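Local structure of Nop domain-containing protein (Archaeoglobus fulgidus, 1NT2) at residues R2-Y10 with K27-V38. The protein forms a complex with fibrillarin in the archaeal box C/D sRNP core and, as a Nop-family protein, probably binds its guide RNA. Numbering follows the deposited sequence.
Sequences RYNLWFGVY and KAENPSPLPFNV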
ATOM      1  N   ARG B   2     -40.609 -29.502  11.387  1.00 66.01           N
ATOM      2  CA  ARG B   2     -40.522 -29.109   9.984  1.00 64.55           C
ATOM      3  C   ARG B   2     -39.341 -29.779   9.293  1.00 61.95           C
ATOM      4  O   ARG B   2     -38.189 -29.618   9.703  1.00 61.58           O
ATOM      5  CB  ARG B   2     -40.378 -27.585   9.852  1.00 66.56           C
ATOM      6  CG  ARG B   2     -40.016 -27.128   8.436  1.00 68.44           C
ATOM      7  CD  ARG B   2     -39.610 -25.655   8.375  1.00 70.62           C
ATOM      8  NE  ARG B   2     -38.837 -25.375   7.162  1.00 72.84           N
ATOM      9  CZ  ARG B   2     -38.257 -24.210   6.876  1.00 73.25           C
ATOM     10  NH1 ARG B   2     -38.355 -23.182   7.713  1.00 72.40           N
ATOM     11  NH2 ARG B   2     -37.558 -24.079   5.755  1.00 73.88           N
ATOM     12  N   TYR B   3     -39.632 -30.538   8.245  1.00 58.48           N
ATOM     13  CA  TYR B   3     -38.583 -31.201   7.488  1.00 54.93           C
ATOM     14  C   TYR B   3     -38.653 -30.699   6.051  1.00 52.71           C
ATOM     15  O   TYR B   3     -39.736 -30.537   5.499  1.00 51.73           O
ATOM     16  CB  TYR B   3     -38.757 -32.720   7.544  1.00 54.35           C
ATOM     17  CG  TYR B   3     -38.320 -33.345   8.855  1.00 53.04           C
ATOM     18  CD1 TYR B   3     -39.233 -34.014   9.678  1.00 52.31           C
ATOM     19  CD2 TYR B   3     -36.987 -33.307   9.250  1.00 51.93           C
ATOM     20  CE1 TYR B   3     -38.824 -34.633  10.856  1.00 51.54           C
ATOM     21  CE2 TYR B   3     -36.566 -33.923  10.424  1.00 52.16           C
ATOM     22  CZ  TYR B   3     -37.483 -34.587  11.222  1.00 52.41           C
ATOM     23  OH  TYR B   3     -37.045 -35.220  12.366  1.00 52.20           O
ATOM     24  N   ASN B   4     -37.494 -30.432   5.458  1.00 50.91           N
ATOM     25  CA  ASN B   4     -37.441 -29.922   4.095  1.00 48.18           C
ATOM     26  C   ASN B   4     -36.952 -30.972   3.105  1.00 46.93           C
ATOM     27  O   ASN B   4     -35.756 -31.118   2.889  1.00 47.41           O
ATOM     28  CB  ASN B   4     -36.527 -28.690   4.018  1.00 46.17           C
ATOM     29  CG  ASN B   4     -36.913 -27.596   5.008  1.00 45.26           C
ATOM     30  OD1 ASN B   4     -36.316 -27.471   6.081  1.00 42.99           O
ATOM     31  ND2 ASN B   4     -37.919 -26.797   4.647  1.00 43.84           N
ATOM     32  N   LEU B   5     -37.880 -31.703   2.504  1.00 45.64           N
ATOM     33  CA  LEU B   5     -37.509 -32.715   1.529  1.00 44.67           C
ATOM     34  C   LEU B   5     -37.657 -32.098   0.144  1.00 44.00           C
ATOM     35  O   LEU B   5     -38.334 -31.085  -0.011  1.00 44.82           O
ATOM     36  CB  LEU B   5     -38.408 -33.934   1.683  1.00 45.03           C
ATOM     37  CG  LEU B   5     -38.639 -34.369   3.136  1.00 45.58           C
ATOM     38  CD1 LEU B   5     -39.299 -35.745   3.130  1.00 46.12           C
ATOM     39  CD2 LEU B   5     -37.329 -34.398   3.923  1.00 44.32           C
ATOM     40  N   TRP B   6     -37.035 -32.702  -0.863  1.00 42.43           N
ATOM     41  CA  TRP B   6     -37.080 -32.159  -2.217  1.00 41.44           C
ATOM     42  C   TRP B   6     -38.449 -31.952  -2.858  1.00 42.83           C
ATOM     43  O   TRP B   6     -38.561 -31.192  -3.822  1.00 43.37           O
ATOM     44  CB  TRP B   6     -36.212 -32.991  -3.164  1.00 39.04           C
ATOM     45  CG  TRP B   6     -36.735 -34.362  -3.509  1.00 36.49           C
ATOM     46  CD1 TRP B   6     -36.492 -35.532  -2.840  1.00 35.82           C
ATOM     47  CD2 TRP B   6     -37.535 -34.710  -4.646  1.00 34.46           C
ATOM     48  NE1 TRP B   6     -37.083 -36.585  -3.495  1.00 34.37           N
ATOM     49  CE2 TRP B   6     -37.730 -36.109  -4.606  1.00 33.66           C
ATOM     50  CE3 TRP B   6     -38.101 -33.976  -5.696  1.00 33.61           C
ATOM     51  CZ2 TRP B   6     -38.470 -36.789  -5.576  1.00 33.24           C
ATOM     52  CZ3 TRP B   6     -38.833 -34.650  -6.660  1.00 33.68           C
ATOM     53  CH2 TRP B   6     -39.011 -36.046  -6.593  1.00 33.54           C
ATOM     54  N   PHE B   7     -39.485 -32.617  -2.348  1.00 44.32           N
ATOM     55  CA  PHE B   7     -40.828 -32.453  -2.912  1.00 45.04           C
ATOM     56  C   PHE B   7     -41.730 -31.580  -2.051  1.00 45.37           C
ATOM     57  O   PHE B   7     -42.668 -30.968  -2.557  1.00 46.07           O
ATOM     58  CB  PHE B   7     -41.515 -33.811  -3.166  1.00 44.22           C
ATOM     59  CG  PHE B   7     -41.294 -34.830  -2.080  1.00 43.86           C
ATOM     60  CD1 PHE B   7     -40.189 -35.685  -2.120  1.00 43.58           C
ATOM     61  CD2 PHE B   7     -42.176 -34.923  -1.010  1.00 42.83           C
ATOM     62  CE1 PHE B   7     -39.965 -36.617  -1.104  1.00 43.54           C
ATOM     63  CE2 PHE B   7     -41.964 -35.850   0.008  1.00 43.46           C
ATOM     64  CZ  PHE B   7     -40.855 -36.699  -0.036  1.00 43.86           C
ATOM     65  N   GLY B   8     -41.443 -31.515  -0.757  1.00 45.71           N
ATOM     66  CA  GLY B   8     -42.262 -30.696   0.116  1.00 47.93           C
ATOM     67  C   GLY B   8     -41.850 -30.712   1.579  1.00 50.00           C
ATOM     68  O   GLY B   8     -40.737 -31.129   1.916  1.00 50.15           O
ATOM     69  N   VAL B   9     -42.763 -30.261   2.442  1.00 51.03           N
ATOM     70  CA  VAL B   9     -42.536 -30.187   3.881  1.00 51.70           C
ATOM     71  C   VAL B   9     -43.285 -31.270   4.660  1.00 53.01           C
ATOM     72  O   VAL B   9     -44.496 -31.189   4.858  1.00 52.93           O
ATOM     73  CB  VAL B   9     -42.978 -28.826   4.431  1.00 51.74           C
ATOM     74  CG1 VAL B   9     -42.469 -28.654   5.855  1.00 53.44           C
ATOM     75  CG2 VAL B   9     -42.480 -27.715   3.533  1.00 50.41           C
ATOM     76  N   TYR B  10     -42.542 -32.270   5.113  1.00 54.96           N
ATOM     77  CA  TYR B  10     -43.093 -33.382   5.874  1.00 57.00           C
ATOM     78  C   TYR B  10     -43.012 -33.105   7.385  1.00 58.84           C
ATOM     79  O   TYR B  10     -42.187 -32.305   7.846  1.00 58.27           O
ATOM     80  CB  TYR B  10     -42.318 -34.666   5.516  1.00 56.48           C
ATOM     81  CG  TYR B  10     -42.652 -35.881   6.353  1.00 56.68           C
ATOM     82  CD1 TYR B  10     -43.717 -36.717   6.020  1.00 56.12           C
ATOM     83  CD2 TYR B  10     -41.932 -36.166   7.516  1.00 57.04           C
ATOM     84  CE1 TYR B  10     -44.059 -37.805   6.830  1.00 56.27           C
ATOM     85  CE2 TYR B  10     -42.271 -37.247   8.333  1.00 57.04           C
ATOM     86  CZ  TYR B  10     -43.335 -38.058   7.987  1.00 56.32           C
ATOM     87  OH  TYR B  10     -43.692 -39.089   8.820  1.00 56.07           O
ATOM     88  N   LYS B  27     -33.718 -26.089  -1.793  1.00 33.19           N
ATOM     89  CA  LYS B  27     -34.110 -25.709  -0.438  1.00 32.26           C
ATOM     90  C   LYS B  27     -34.140 -26.839   0.586  1.00 31.77           C
ATOM     91  O   LYS B  27     -34.404 -26.575   1.749  1.00 31.62           O
ATOM     92  CB  LYS B  27     -35.486 -25.028  -0.468  1.00 32.02           C
ATOM     93  CG  LYS B  27     -35.494 -23.692  -1.205  1.00 32.20           C
ATOM     94  CD  LYS B  27     -36.903 -23.175  -1.504  1.00 30.80           C
ATOM     95  CE  LYS B  27     -37.689 -22.826  -0.252  1.00 30.36           C
ATOM     96  NZ  LYS B  27     -39.023 -22.271  -0.603  1.00 29.89           N
ATOM     97  N   ALA B  28     -33.873 -28.076   0.169  1.00 31.18           N
ATOM     98  CA  ALA B  28     -33.882 -29.216   1.089  1.00 31.72           C
ATOM     99  C   ALA B  28     -32.889 -29.062   2.248  1.00 33.86           C
ATOM    100  O   ALA B  28     -31.973 -29.875   2.415  1.00 33.09           O
ATOM    101  CB  ALA B  28     -33.593 -30.491   0.332  1.00 30.11           C
ATOM    102  N   GLU B  29     -33.110 -28.020   3.054  1.00 37.28           N
ATOM    103  CA  GLU B  29     -32.286 -27.673   4.220  1.00 39.72           C
ATOM    104  C   GLU B  29     -32.701 -28.413   5.505  1.00 39.04           C
ATOM    105  O   GLU B  29     -33.801 -28.215   6.039  1.00 39.42           O
ATOM    106  CB  GLU B  29     -32.335 -26.138   4.466  1.00 43.36           C
ATOM    107  CG  GLU B  29     -33.770 -25.519   4.655  1.00 45.97           C
ATOM    108  CD  GLU B  29     -33.800 -23.995   4.967  1.00 47.03           C
ATOM    109  OE1 GLU B  29     -34.921 -23.418   4.983  1.00 45.51           O
ATOM    110  OE2 GLU B  29     -32.725 -23.380   5.200  1.00 46.70           O
ATOM    111  N   ASN B  30     -31.814 -29.272   5.990  1.00 36.56           N
ATOM    112  CA  ASN B  30     -32.062 -30.024   7.209  1.00 35.69           C
ATOM    113  C   ASN B  30     -30.708 -30.100   7.874  1.00 35.81           C
ATOM    114  O   ASN B  30     -29.760 -30.573   7.266  1.00 37.05           O
ATOM    115  CB  ASN B  30     -32.580 -31.419   6.876  1.00 35.54           C
ATOM    116  CG  ASN B  30     -34.047 -31.422   6.497  1.00 34.74           C
ATOM    117  OD1 ASN B  30     -34.909 -31.161   7.329  1.00 36.23           O
ATOM    118  ND2 ASN B  30     -34.338 -31.716   5.240  1.00 34.96           N
ATOM    119  N   PRO B  31     -30.591 -29.624   9.127  1.00 35.66           N
ATOM    120  CA  PRO B  31     -29.333 -29.624   9.882  1.00 35.60           C
ATOM    121  C   PRO B  31     -29.034 -30.860  10.717  1.00 35.78           C
ATOM    122  O   PRO B  31     -28.165 -30.831  11.587  1.00 36.57           O
ATOM    123  CB  PRO B  31     -29.484 -28.398  10.760  1.00 35.25           C
ATOM    124  CG  PRO B  31     -30.910 -28.534  11.173  1.00 36.04           C
ATOM    125  CD  PRO B  31     -31.619 -28.862   9.857  1.00 36.10           C
ATOM    126  N   SER B  32     -29.737 -31.949  10.463  1.00 35.59           N
ATOM    127  CA  SER B  32     -29.505 -33.138  11.255  1.00 36.22           C
ATOM    128  C   SER B  32     -30.114 -34.353  10.581  1.00 35.73           C
ATOM    129  O   SER B  32     -31.260 -34.306  10.128  1.00 36.46           O
ATOM    130  CB  SER B  32     -30.123 -32.937  12.643  1.00 37.46           C
ATOM    131  OG  SER B  32     -30.014 -34.099  13.446  1.00 39.63           O
ATOM    132  N   PRO B  33     -29.361 -35.465  10.520  1.00 34.34           N
ATOM    133  CA  PRO B  33     -29.830 -36.705   9.898  1.00 34.44           C
ATOM    134  C   PRO B  33     -31.346 -36.851  10.018  1.00 35.26           C
ATOM    135  O   PRO B  33     -31.917 -36.514  11.056  1.00 37.19           O
ATOM    136  CB  PRO B  33     -29.082 -37.772  10.687  1.00 33.62           C
ATOM    137  CG  PRO B  33     -27.766 -37.127  10.925  1.00 32.36           C
ATOM    138  CD  PRO B  33     -28.142 -35.711  11.313  1.00 33.48           C
ATOM    139  N   LEU B  34     -32.005 -37.329   8.967  1.00 34.81           N
ATOM    140  CA  LEU B  34     -33.452 -37.497   9.037  1.00 36.24           C
ATOM    141  C   LEU B  34     -33.794 -38.830   9.707  1.00 39.09           C
ATOM    142  O   LEU B  34     -33.023 -39.792   9.603  1.00 40.45           O
ATOM    143  CB  LEU B  34     -34.069 -37.434   7.642  1.00 33.40           C
ATOM    144  CG  LEU B  34     -33.812 -36.164   6.829  1.00 31.47           C
ATOM    145  CD1 LEU B  34     -34.875 -36.051   5.744  1.00 29.98           C
ATOM    146  CD2 LEU B  34     -33.859 -34.943   7.725  1.00 29.20           C
ATOM    147  N   PRO B  35     -34.935 -38.900  10.427  1.00 40.86           N
ATOM    148  CA  PRO B  35     -35.288 -40.167  11.083  1.00 40.86           C
ATOM    149  C   PRO B  35     -36.168 -41.026  10.192  1.00 40.44           C
ATOM    150  O   PRO B  35     -36.795 -41.971  10.658  1.00 37.73           O
ATOM    151  CB  PRO B  35     -36.024 -39.722  12.352  1.00 40.77           C
ATOM    152  CG  PRO B  35     -35.735 -38.226  12.460  1.00 41.78           C
ATOM    153  CD  PRO B  35     -35.700 -37.797  11.024  1.00 40.80           C
ATOM    154  N   PHE B  36     -36.209 -40.682   8.908  1.00 41.67           N
ATOM    155  CA  PHE B  36     -37.004 -41.425   7.938  1.00 44.48           C
ATOM    156  C   PHE B  36     -36.382 -41.469   6.547  1.00 47.46           C
ATOM    157  O   PHE B  36     -35.418 -40.756   6.262  1.00 49.52           O
ATOM    158  CB  PHE B  36     -38.400 -40.832   7.840  1.00 41.12           C
ATOM    159  CG  PHE B  36     -38.421 -39.344   7.728  1.00 37.86           C
ATOM    160  CD1 PHE B  36     -38.008 -38.552   8.791  1.00 35.90           C
ATOM    161  CD2 PHE B  36     -38.908 -38.732   6.573  1.00 36.93           C
ATOM    162  CE1 PHE B  36     -38.090 -37.166   8.707  1.00 37.98           C
ATOM    163  CE2 PHE B  36     -38.997 -37.345   6.472  1.00 35.93           C
ATOM    164  CZ  PHE B  36     -38.591 -36.556   7.535  1.00 36.60           C
ATOM    165  N   ASN B  37     -36.932 -42.311   5.679  1.00 49.45           N
ATOM    166  CA  ASN B  37     -36.404 -42.423   4.324  1.00 52.12           C
ATOM    167  C   ASN B  37     -37.126 -41.503   3.384  1.00 52.16           C
ATOM    168  O   ASN B  37     -38.243 -41.799   2.962  1.00 52.84           O
ATOM    169  CB  ASN B  37     -36.530 -43.849   3.801  1.00 55.60           C
ATOM    170  CG  ASN B  37     -35.279 -44.664   4.040  1.00 58.91           C
ATOM    171  OD1 ASN B  37     -34.853 -44.860   5.187  1.00 60.88           O
ATOM    172  ND2 ASN B  37     -34.673 -45.147   2.954  1.00 59.72           N
ATOM    173  N   VAL B  38     -36.487 -40.388   3.051  1.00 51.96           N
ATOM    174  CA  VAL B  38     -37.091 -39.419   2.145  1.00 52.95           C
ATOM    175  C   VAL B  38     -37.680 -40.149   0.944  1.00 52.90           C
ATOM    176  O   VAL B  38     -38.732 -39.781   0.418  1.00 51.73           O
ATOM    177  CB  VAL B  38     -36.052 -38.407   1.646  1.00 53.05           C
ATOM    178  CG1 VAL B  38     -36.744 -37.299   0.846  1.00 52.20           C
ATOM    179  CG2 VAL B  38     -35.282 -37.845   2.827  1.00 52.43           C
TER
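F36 packs against both Y3 and Y10, the three rings forming an aromatic cluster. Its CE1–CZ edge is turned to one face of Y3, an edge-to-face pair with planes at 71° and centroids 4.7 Å apart. Toward Y10 the planes are 41° apart, an oblique approach with Y10 CE2 over one face of F36. Rotation of F36 CG to lie between backbone N and carbonyl carbon (chi1 46°) places the ring there, with L34 CB over the face opposite Y10. Packing continues inward through L5, whose methyls divide the work: CD2 sits 3.5 Å from L34 CD1, while CD1 rests against the F36 rim and lies 3.8 Å from V38 CG1. Y3 and Y10 are a hydrogen-bonded pair of a short, weakly bonded antiparallel β-hairpin (Y3 N to Y10 O, more weakly Y10 N to Y3 O), and the loop between helices 21-27 and 38-43 wraps around one side of it. V41 of helix 38-43 touches L5, Y10 and F36, extending the apolar cluster, while the neighbouring chain of the fibrillarin-like protein packs on N30 and V38 and forms backbone hydrogen bonds with W6. The polar side is held less regularly. The buried N30 amide accepts a straight but long bond from N4 N at OD1 (3.3 Å), the donor standing somewhat out of the carbonyl plane; its ND2 gives N4 O a weak, bent bond. Toward solvent, the exposed R2 reaches out on an extended chain, and its NH2 forms a salt bridge with E29 OE1 at 2.8 Å. E29 is only partly exposed, and its other oxygen, OE2, has a long, weak ion pair with K226.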